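Sorbitol dehydrogenase (Gluconobacter oxydans, PDB 5ITG) probably oxidises D-sorbitol to L-sorbose with NADP as the hydride acceptor, as a Rossmann-fold member of the mannitol dehydrogenase family. Local coordinates at residues D289-L298 with L342-Y353; Y314-E322 with F361-T370. All coordinates share one frame; numbering follows the deposited sequence.

Contact 1: D289-L298 with L342-Y353; sequences DWEYVKIRML and LKAPSGMTLEGY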
loop_
_atom_site.group_PDB
_atom_site.type_symbol
_atom_site.label_atom_id
_atom_site.label_comp_id
_atom_site.label_asym_id
_atom_site.label_seq_id
_atom_site.Cartn_x
_atom_site.Cartn_y
_atom_site.Cartn_z
ATOM N N ASP A 289 5.039 1.220 15.294
ATOM C CA ASP A 289 3.737 1.255 15.955
ATOM C C ASP A 289 2.595 1.529 14.972
ATOM O O ASP A 289 1.561 0.860 15.026
ATOM C CB ASP A 289 3.735 2.279 17.089
ATOM C CG ASP A 289 4.643 1.871 18.238
ATOM O OD1 ASP A 289 5.060 0.692 18.284
ATOM O OD2 ASP A 289 4.934 2.720 19.103
ATOM N N TRP A 290 2.777 2.479 14.060
ATOM C CA TRP A 290 1.720 2.770 13.088
ATOM C C TRP A 290 1.457 1.607 12.125
ATOM O O TRP A 290 0.312 1.363 11.737
ATOM C CB TRP A 290 2.043 4.050 12.308
ATOM C CG TRP A 290 1.323 5.246 12.847
ATOM C CD1 TRP A 290 1.875 6.347 13.439
ATOM C CD2 TRP A 290 -0.094 5.467 12.830
ATOM N NE1 TRP A 290 0.889 7.241 13.789
ATOM C CE2 TRP A 290 -0.328 6.725 13.427
ATOM C CE3 TRP A 290 -1.188 4.723 12.366
ATOM C CZ2 TRP A 290 -1.614 7.259 13.571
ATOM C CZ3 TRP A 290 -2.473 5.256 12.513
ATOM C CH2 TRP A 290 -2.670 6.510 13.109
ATOM N N GLU A 291 2.505 0.883 11.747
ATOM C CA GLU A 291 2.336 -0.270 10.854
ATOM C C GLU A 291 1.431 -1.309 11.509
ATOM O O GLU A 291 0.587 -1.922 10.841
ATOM C CB GLU A 291 3.684 -0.943 10.534
ATOM C CG GLU A 291 4.646 -0.116 9.692
ATOM C CD GLU A 291 5.771 -0.959 9.090
ATOM O OE1 GLU A 291 6.308 -1.838 9.800
ATOM O OE2 GLU A 291 6.121 -0.738 7.911
ATOM N N TYR A 292 1.609 -1.516 12.815
ATOM C CA TYR A 292 0.801 -2.492 13.517
ATOM C C TYR A 292 -0.632 -2.050 13.748
ATOM O O TYR A 292 -1.515 -2.889 13.858
ATOM C CB TYR A 292 1.482 -2.927 14.823
ATOM C CG TYR A 292 2.571 -3.942 14.525
ATOM C CD1 TYR A 292 2.269 -5.112 13.825
ATOM C CD2 TYR A 292 3.906 -3.696 14.850
ATOM C CE1 TYR A 292 3.266 -6.010 13.441
ATOM C CE2 TYR A 292 4.920 -4.593 14.469
ATOM C CZ TYR A 292 4.585 -5.746 13.757
ATOM O OH TYR A 292 5.566 -6.616 13.335
ATOM N N VAL A 293 -0.874 -0.744 13.817
ATOM C CA VAL A 293 -2.248 -0.266 13.961
ATOM C C VAL A 293 -2.973 -0.654 12.664
ATOM O O VAL A 293 -4.082 -1.194 12.685
ATOM C CB VAL A 293 -2.323 1.267 14.101
ATOM C CG1 VAL A 293 -3.788 1.727 13.969
ATOM C CG2 VAL A 293 -1.760 1.695 15.455
ATOM N N LYS A 294 -2.331 -0.385 11.533
ATOM C CA LYS A 294 -2.920 -0.705 10.234
ATOM C C LYS A 294 -3.120 -2.210 10.084
ATOM O O LYS A 294 -4.187 -2.676 9.661
ATOM C CB LYS A 294 -2.026 -0.184 9.118
ATOM C CG LYS A 294 -2.650 -0.276 7.737
ATOM C CD LYS A 294 -1.677 0.226 6.690
ATOM C CE LYS A 294 -2.119 -0.156 5.301
ATOM N NZ LYS A 294 -1.019 0.057 4.317
ATOM N N ILE A 295 -2.093 -2.972 10.440
ATOM C CA ILE A 295 -2.163 -4.427 10.344
ATOM C C ILE A 295 -3.235 -5.045 11.251
ATOM O O ILE A 295 -4.066 -5.847 10.804
ATOM C CB ILE A 295 -0.795 -5.061 10.707
ATOM C CG1 ILE A 295 0.223 -4.768 9.600
ATOM C CG2 ILE A 295 -0.937 -6.571 10.914
ATOM C CD1 ILE A 295 1.637 -5.148 9.984
ATOM N N ARG A 296 -3.232 -4.648 12.522
ATOM C CA ARG A 296 -4.148 -5.244 13.484
ATOM C C ARG A 296 -5.565 -4.696 13.572
ATOM O O ARG A 296 -6.427 -5.316 14.213
ATOM C CB ARG A 296 -3.491 -5.242 14.869
ATOM C CG ARG A 296 -2.177 -6.048 14.909
ATOM C CD ARG A 296 -1.571 -6.046 16.305
ATOM N NE ARG A 296 -2.528 -6.564 17.269
ATOM C CZ ARG A 296 -2.519 -6.279 18.572
ATOM N NH1 ARG A 296 -1.590 -5.471 19.085
ATOM N NH2 ARG A 296 -3.455 -6.791 19.360
HETATM N N MSE A 297 -5.810 -3.547 12.950
HETATM C CA MSE A 297 -7.153 -2.968 12.936
HETATM C C MSE A 297 -7.749 -2.935 11.521
HETATM O O MSE A 297 -8.835 -3.457 11.311
HETATM C CB MSE A 297 -7.144 -1.563 13.543
HETATM C CG MSE A 297 -6.935 -1.565 15.058
HETATM SE SE MSE A 297 -7.175 0.183 15.815
HETATM C CE MSE A 297 -9.110 0.277 15.645
ATOM N N LEU A 298 -7.042 -2.347 10.551
ATOM C CA LEU A 298 -7.574 -2.279 9.188
ATOM C C LEU A 298 -7.551 -3.636 8.482
ATOM O O LEU A 298 -8.593 -4.131 8.042
ATOM C CB LEU A 298 -6.805 -1.256 8.339
ATOM C CG LEU A 298 -7.298 -1.120 6.885
ATOM C CD1 LEU A 298 -8.623 -0.401 6.862
ATOM C CD2 LEU A 298 -6.283 -0.360 6.048
ATOM N N LEU A 342 -3.465 -3.042 21.867
ATOM C CA LEU A 342 -2.739 -2.366 20.795
ATOM C C LEU A 342 -2.129 -1.049 21.269
ATOM O O LEU A 342 -2.835 -0.195 21.801
ATOM C CB LEU A 342 -3.686 -2.085 19.623
ATOM C CG LEU A 342 -3.100 -1.325 18.430
ATOM C CD1 LEU A 342 -1.934 -2.121 17.843
ATOM C CD2 LEU A 342 -4.182 -1.101 17.370
ATOM N N LYS A 343 -0.823 -0.877 21.070
ATOM C CA LYS A 343 -0.167 0.354 21.490
ATOM C C LYS A 343 -0.608 1.494 20.575
ATOM O O LYS A 343 -0.613 1.368 19.351
ATOM C CB LYS A 343 1.354 0.180 21.451
ATOM C CG LYS A 343 2.138 1.410 21.850
ATOM C CD LYS A 343 3.634 1.095 21.899
ATOM C CE LYS A 343 4.469 2.348 22.138
ATOM N NZ LYS A 343 4.125 3.022 23.419
ATOM N N ALA A 344 -0.975 2.618 21.168
ATOM C CA ALA A 344 -1.438 3.746 20.381
ATOM C C ALA A 344 -0.382 4.802 20.093
ATOM O O ALA A 344 0.279 5.307 21.003
ATOM C CB ALA A 344 -2.629 4.393 21.066
ATOM N N PRO A 345 -0.197 5.141 18.806
ATOM C CA PRO A 345 0.787 6.161 18.421
ATOM C C PRO A 345 0.284 7.500 18.952
ATOM O O PRO A 345 -0.901 7.644 19.225
ATOM C CB PRO A 345 0.755 6.114 16.890
ATOM C CG PRO A 345 0.393 4.692 16.601
ATOM C CD PRO A 345 -0.694 4.417 17.622
ATOM N N SER A 346 1.169 8.479 19.105
ATOM C CA SER A 346 0.739 9.783 19.604
ATOM C C SER A 346 -0.006 10.571 18.525
ATOM O O SER A 346 0.125 10.293 17.330
ATOM C CB SER A 346 1.947 10.592 20.093
ATOM O OG SER A 346 2.886 10.782 19.053
ATOM N N GLY A 347 -0.794 11.551 18.956
ATOM C CA GLY A 347 -1.538 12.374 18.017
ATOM C C GLY A 347 -2.642 11.679 17.232
ATOM O O GLY A 347 -2.882 12.012 16.069
HETATM N N MSE A 348 -3.315 10.722 17.861
HETATM C CA MSE A 348 -4.413 9.990 17.228
HETATM C C MSE A 348 -5.082 9.115 18.272
HETATM O O MSE A 348 -4.502 8.846 19.329
HETATM C CB MSE A 348 -3.886 9.087 16.107
HETATM C CG MSE A 348 -3.004 7.920 16.585
HETATM SE SE MSE A 348 -3.935 6.424 17.462
HETATM C CE MSE A 348 -4.575 5.520 15.868
ATOM N N THR A 349 -6.301 8.675 17.990
ATOM C CA THR A 349 -6.985 7.782 18.914
ATOM C C THR A 349 -7.299 6.512 18.133
ATOM O O THR A 349 -7.570 6.559 16.925
ATOM C CB THR A 349 -8.299 8.373 19.469
ATOM O OG1 THR A 349 -9.247 8.524 18.411
ATOM C CG2 THR A 349 -8.044 9.727 20.121
ATOM N N LEU A 350 -7.225 5.378 18.816
ATOM C CA LEU A 350 -7.504 4.105 18.175
ATOM C C LEU A 350 -8.984 4.051 17.805
ATOM O O LEU A 350 -9.365 3.408 16.823
ATOM C CB LEU A 350 -7.127 2.956 19.116
ATOM C CG LEU A 350 -5.615 2.879 19.379
ATOM C CD1 LEU A 350 -5.305 1.830 20.435
ATOM C CD2 LEU A 350 -4.893 2.559 18.084
ATOM N N GLU A 351 -9.810 4.753 18.579
ATOM C CA GLU A 351 -11.244 4.785 18.326
ATOM C C GLU A 351 -11.538 5.558 17.054
ATOM O O GLU A 351 -12.470 5.224 16.320
ATOM C CB GLU A 351 -11.986 5.420 19.502
ATOM C CG GLU A 351 -11.789 4.684 20.810
ATOM C CD GLU A 351 -10.856 5.414 21.762
ATOM O OE1 GLU A 351 -9.620 5.496 21.494
ATOM O OE2 GLU A 351 -11.374 5.912 22.781
ATOM N N GLY A 352 -10.748 6.598 16.808
ATOM C CA GLY A 352 -10.916 7.391 15.603
ATOM C C GLY A 352 -10.461 6.556 14.419
ATOM O O GLY A 352 -11.020 6.644 13.329
ATOM N N TYR A 353 -9.434 5.739 14.627
ATOM C CA TYR A 353 -8.948 4.891 13.551
ATOM C C TYR A 353 -10.036 3.872 13.229
ATOM O O TYR A 353 -10.325 3.599 12.064
ATOM C CB TYR A 353 -7.672 4.152 13.949
ATOM C CG TYR A 353 -6.990 3.516 12.745
ATOM C CD1 TYR A 353 -6.231 4.284 11.867
ATOM C CD2 TYR A 353 -7.160 2.165 12.459
ATOM C CE1 TYR A 353 -5.654 3.716 10.717
ATOM C CE2 TYR A 353 -6.595 1.587 11.325
ATOM C CZ TYR A 353 -5.846 2.365 10.461
ATOM O OH TYR A 353 -5.295 1.785 9.343
HETATM O O HOH W 1 0.996 -0.085 17.657
#
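Pro345 lies across one face of the Trp290 indole, its CB 3.6 Å from the centroid of the five-membered ring in a CH-pi contact, while Tyr353 CD1 meets the edge of the same indole at CZ3. The selenomethionine Met348 reaches the far end of the six-membered ring obliquely, with CG 3.4 Å from Trp290 CZ2 and CE near CH2; bends at chi2 and chi3 fold its chain back, and the selenium makes a Met-aromatic contact. Tyr353 fits as a knob among Trp290, Val293, Met297 and Leu298. Val293 CG1 stands over the centre of the Tyr353 ring, 3.7 Å from the centroid and 11° off the normal, and Met297 CB lies at the ring edge. With Val293 CG1 anti to the backbone N (chi1 169°), the other methyl, CG2, is left to meet Pro345 CD at 3.6 Å. Leu342 CD2 packs on the selenium of Met297, also a selenomethionine, 3.6 Å away. Polar links are few: one water donates to both Asp289 O and Lys343 O, and Asp289 OD2 lies 4.4 Å from Lys343 NZ, too far for a salt bridge. The contact thus packs the early turns of helix 288-312 against the 342-349 loop and the first turn of helix 350-361; Lys294 NZ donates to Val228 O of strand 226-228, and Arg296 bonds to Thr341 and to Thr388 of helix 377-394.

Contact 2: Y314-E322 with F361-T370; sequences YENVDDAIE and FSNKAMSDQT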
loop_
_atom_site.group_PDB
_atom_site.type_symbol
_atom_site.label_atom_id
_atom_site.label_comp_id
_atom_site.label_asym_id
_atom_site.label_seq_id
_atom_site.Cartn_x
_atom_site.Cartn_y
_atom_site.Cartn_z
ATOM N N TYR A 314 -22.338 -12.519 0.822
ATOM C CA TYR A 314 -22.053 -11.181 0.323
ATOM C C TYR A 314 -20.897 -11.218 -0.664
ATOM O O TYR A 314 -19.846 -11.794 -0.383
ATOM C CB TYR A 314 -21.713 -10.246 1.488
ATOM C CG TYR A 314 -22.902 -9.907 2.346
ATOM C CD1 TYR A 314 -24.041 -9.323 1.787
ATOM C CD2 TYR A 314 -22.891 -10.159 3.722
ATOM C CE1 TYR A 314 -25.141 -8.997 2.577
ATOM C CE2 TYR A 314 -23.977 -9.842 4.515
ATOM C CZ TYR A 314 -25.100 -9.261 3.935
ATOM O OH TYR A 314 -26.176 -8.932 4.715
ATOM N N GLU A 315 -21.090 -10.590 -1.817
ATOM C CA GLU A 315 -20.064 -10.565 -2.850
ATOM C C GLU A 315 -19.039 -9.446 -2.677
ATOM O O GLU A 315 -17.871 -9.610 -3.021
ATOM C CB GLU A 315 -20.712 -10.426 -4.229
ATOM C CG GLU A 315 -19.703 -10.378 -5.365
ATOM C CD GLU A 315 -20.354 -10.144 -6.713
ATOM O OE1 GLU A 315 -21.228 -10.952 -7.097
ATOM O OE2 GLU A 315 -19.991 -9.155 -7.387
ATOM N N ASN A 316 -19.473 -8.304 -2.159
ATOM C CA ASN A 316 -18.559 -7.187 -1.987
ATOM C C ASN A 316 -18.477 -6.707 -0.551
ATOM O O ASN A 316 -19.405 -6.889 0.241
ATOM C CB ASN A 316 -18.977 -6.024 -2.884
ATOM C CG ASN A 316 -18.999 -6.402 -4.348
ATOM O OD1 ASN A 316 -18.044 -6.979 -4.866
ATOM N ND2 ASN A 316 -20.091 -6.072 -5.027
ATOM N N VAL A 317 -17.359 -6.069 -0.230
ATOM C CA VAL A 317 -17.139 -5.565 1.114
ATOM C C VAL A 317 -18.224 -4.586 1.553
ATOM O O VAL A 317 -18.701 -4.658 2.683
ATOM C CB VAL A 317 -15.761 -4.869 1.231
ATOM C CG1 VAL A 317 -15.578 -4.308 2.637
ATOM C CG2 VAL A 317 -14.644 -5.866 0.923
ATOM N N ASP A 318 -18.617 -3.678 0.665
ATOM C CA ASP A 318 -19.621 -2.687 1.026
ATOM C C ASP A 318 -20.986 -3.293 1.336
ATOM O O ASP A 318 -21.774 -2.690 2.058
ATOM C CB ASP A 318 -19.714 -1.594 -0.052
ATOM C CG ASP A 318 -20.381 -2.065 -1.332
ATOM O OD1 ASP A 318 -20.157 -3.216 -1.754
ATOM O OD2 ASP A 318 -21.120 -1.256 -1.930
ATOM N N ASP A 319 -21.265 -4.484 0.807
ATOM C CA ASP A 319 -22.532 -5.161 1.097
ATOM C C ASP A 319 -22.425 -5.764 2.500
ATOM O O ASP A 319 -23.377 -5.743 3.286
ATOM C CB ASP A 319 -22.803 -6.316 0.127
ATOM C CG ASP A 319 -22.770 -5.897 -1.329
ATOM O OD1 ASP A 319 -23.456 -4.922 -1.698
ATOM O OD2 ASP A 319 -22.057 -6.566 -2.109
ATOM N N ALA A 320 -21.256 -6.320 2.805
ATOM C CA ALA A 320 -21.033 -6.941 4.104
ATOM C C ALA A 320 -21.001 -5.939 5.250
ATOM O O ALA A 320 -21.547 -6.199 6.324
ATOM C CB ALA A 320 -19.736 -7.748 4.085
ATOM N N ILE A 321 -20.378 -4.785 5.024
ATOM C CA ILE A 321 -20.271 -3.781 6.076
ATOM C C ILE A 321 -21.635 -3.173 6.422
ATOM O O ILE A 321 -21.801 -2.582 7.489
ATOM C CB ILE A 321 -19.260 -2.667 5.684
ATOM C CG1 ILE A 321 -18.892 -1.838 6.916
ATOM C CG2 ILE A 321 -19.836 -1.781 4.580
ATOM C CD1 ILE A 321 -18.014 -2.582 7.921
ATOM N N GLU A 322 -22.602 -3.337 5.523
ATOM C CA GLU A 322 -23.957 -2.826 5.728
ATOM C C GLU A 322 -24.804 -3.816 6.522
ATOM O O GLU A 322 -25.910 -3.495 6.960
ATOM C CB GLU A 322 -24.628 -2.537 4.380
ATOM C CG GLU A 322 -24.188 -1.213 3.747
ATOM C CD GLU A 322 -24.535 -1.121 2.267
ATOM O OE1 GLU A 322 -25.665 -1.499 1.890
ATOM O OE2 GLU A 322 -23.673 -0.666 1.480
ATOM N N PHE A 361 -14.669 1.044 4.569
ATOM C CA PHE A 361 -15.262 -0.190 4.066
ATOM C C PHE A 361 -16.645 0.092 3.464
ATOM O O PHE A 361 -17.126 -0.668 2.627
ATOM C CB PHE A 361 -15.394 -1.239 5.189
ATOM C CG PHE A 361 -14.072 -1.803 5.683
ATOM C CD1 PHE A 361 -12.879 -1.552 5.007
ATOM C CD2 PHE A 361 -14.036 -2.608 6.822
ATOM C CE1 PHE A 361 -11.663 -2.100 5.461
ATOM C CE2 PHE A 361 -12.829 -3.161 7.286
ATOM C CZ PHE A 361 -11.644 -2.906 6.602
ATOM N N SER A 362 -17.282 1.180 3.893
ATOM C CA SER A 362 -18.600 1.548 3.369
ATOM C C SER A 362 -18.529 2.365 2.070
ATOM O O SER A 362 -19.569 2.708 1.499
ATOM C CB SER A 362 -19.381 2.359 4.402
ATOM O OG SER A 362 -18.924 3.707 4.427
ATOM N N ASN A 363 -17.319 2.682 1.604
ATOM C CA ASN A 363 -17.160 3.467 0.370
ATOM C C ASN A 363 -17.515 2.573 -0.814
ATOM O O ASN A 363 -16.701 1.764 -1.246
ATOM C CB ASN A 363 -15.710 3.967 0.226
ATOM C CG ASN A 363 -15.571 5.095 -0.795
ATOM O OD1 ASN A 363 -16.245 5.102 -1.829
ATOM N ND2 ASN A 363 -14.682 6.049 -0.511
ATOM N N LYS A 364 -18.727 2.712 -1.342
ATOM C CA LYS A 364 -19.149 1.873 -2.457
ATOM C C LYS A 364 -18.251 1.952 -3.697
ATOM O O LYS A 364 -18.008 0.937 -4.358
ATOM C CB LYS A 364 -20.611 2.177 -2.825
ATOM C CG LYS A 364 -21.580 1.914 -1.675
ATOM C CD LYS A 364 -23.041 1.981 -2.117
ATOM C CE LYS A 364 -23.455 0.748 -2.921
ATOM N NZ LYS A 364 -23.571 -0.483 -2.079
ATOM N N ALA A 365 -17.737 3.135 -4.009
ATOM C CA ALA A 365 -16.873 3.279 -5.182
ATOM C C ALA A 365 -15.579 2.466 -5.059
ATOM O O ALA A 365 -15.002 2.055 -6.063
ATOM C CB ALA A 365 -16.538 4.754 -5.406
HETATM N N MSE A 366 -15.133 2.235 -3.827
HETATM C CA MSE A 366 -13.894 1.498 -3.569
HETATM C C MSE A 366 -14.099 0.010 -3.338
HETATM O O MSE A 366 -13.185 -0.786 -3.539
HETATM C CB MSE A 366 -13.184 2.064 -2.334
HETATM C CG MSE A 366 -12.802 3.527 -2.427
HETATM SE SE MSE A 366 -11.555 3.860 -3.853
HETATM C CE MSE A 366 -12.685 4.937 -4.985
ATOM N N SER A 367 -15.298 -0.354 -2.901
ATOM C CA SER A 367 -15.627 -1.740 -2.598
ATOM C C SER A 367 -14.956 -2.807 -3.462
ATOM O O SER A 367 -15.009 -2.776 -4.687
ATOM C CB SER A 367 -17.140 -1.943 -2.633
ATOM O OG SER A 367 -17.467 -3.223 -2.125
ATOM N N ASP A 368 -14.327 -3.757 -2.785
ATOM C CA ASP A 368 -13.649 -4.857 -3.431
ATOM C C ASP A 368 -14.497 -6.095 -3.176
ATOM O O ASP A 368 -15.499 -6.024 -2.462
ATOM C CB ASP A 368 -12.248 -5.017 -2.830
ATOM C CG ASP A 368 -11.454 -6.138 -3.476
ATOM O OD1 ASP A 368 -11.512 -6.280 -4.716
ATOM O OD2 ASP A 368 -10.757 -6.869 -2.745
ATOM N N GLN A 369 -14.113 -7.222 -3.769
ATOM C CA GLN A 369 -14.857 -8.457 -3.571
ATOM C C GLN A 369 -14.410 -9.140 -2.286
ATOM O O GLN A 369 -13.226 -9.154 -1.956
ATOM C CB GLN A 369 -14.654 -9.405 -4.756
ATOM C CG GLN A 369 -15.325 -8.954 -6.052
ATOM C CD GLN A 369 -14.783 -7.633 -6.554
ATOM O OE1 GLN A 369 -13.578 -7.488 -6.778
ATOM N NE2 GLN A 369 -15.672 -6.658 -6.740
ATOM N N THR A 370 -15.369 -9.704 -1.563
ATOM C CA THR A 370 -15.080 -10.397 -0.318
ATOM C C THR A 370 -14.144 -11.577 -0.558
ATOM O O THR A 370 -13.206 -11.800 0.206
ATOM C CB THR A 370 -16.370 -10.910 0.327
ATOM O OG1 THR A 370 -17.105 -11.683 -0.631
ATOM C CG2 THR A 370 -17.224 -9.740 0.800
HETATM O O HOH W 2 -21.844 1.034 2.284
#
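Asp318 is held through both carboxylate oxygens: Ser367 OG donates to OD1 at 2.7 Å, and Lys364 NZ forms a salt bridge to OD2 at 2.6 Å. Both donors stand out of the carboxylate plane, the serine by 58°. A chi1 of 73° places the Asp318 carboxylate between its own backbone N and carbonyl carbon, turned to the 361-370 loop. Lys364 carries its ammonium on to Glu322 OE2, a longer salt bridge of 3.6 Å; a water donates to that same oxygen and to Ser362 O. Around the single beta bridge of Asn316 with Gln369, Val317 N gives a nearly straight bond (166°) to Asp368 O and Thr370 N donates to Glu315 O. Thr370 OG1 donates to Tyr314 O at 2.8 Å, and Gln369 NE2 reaches Asn316 OD1 at 3.0 Å, the two amide planes almost perpendicular. Ile321 CG1 and Val317 CG1 pack on Phe361 CB, whose ring stacks with His302. The contact ties helix 317-320 to the connection between helices 350-361 and 370-374. With an alanine in place of Asp318, the Ser367 hydroxyl is likely to lose this acceptor and the Lys364 ammonium its shorter salt bridge, keeping the longer one to Glu322. Bonds of mixed geometry thus hold the junction: two backbone bonds set the bridge, the carboxylate grips two points of the loop, and the lysine probably offsets both acidic groups.

Running from the N terminus, the chain enters helix 288-312 through 289-298, reaches 314-322 just beyond that helix, and passes along helix 324-338 to 342-353, where contact 1 closes a loop of 43 intervening residues. Helix 350-361 then leads to 361-370, and contact 2 closes over 38. The segments alternate, so the two closures cross, neither nesting within the other. Helix 288-312 leads toward contact 2, while helix 350-361 has its first turn in contact 1 and its last residue, Phe361, in contact 2. The centres are about 22 Å apart, and Leu298 O packs on Phe361 CZ. Together they join sequence-distant parts of the mannitol dehydrogenase C-terminal domain, one closure mainly apolar, the other largely polar.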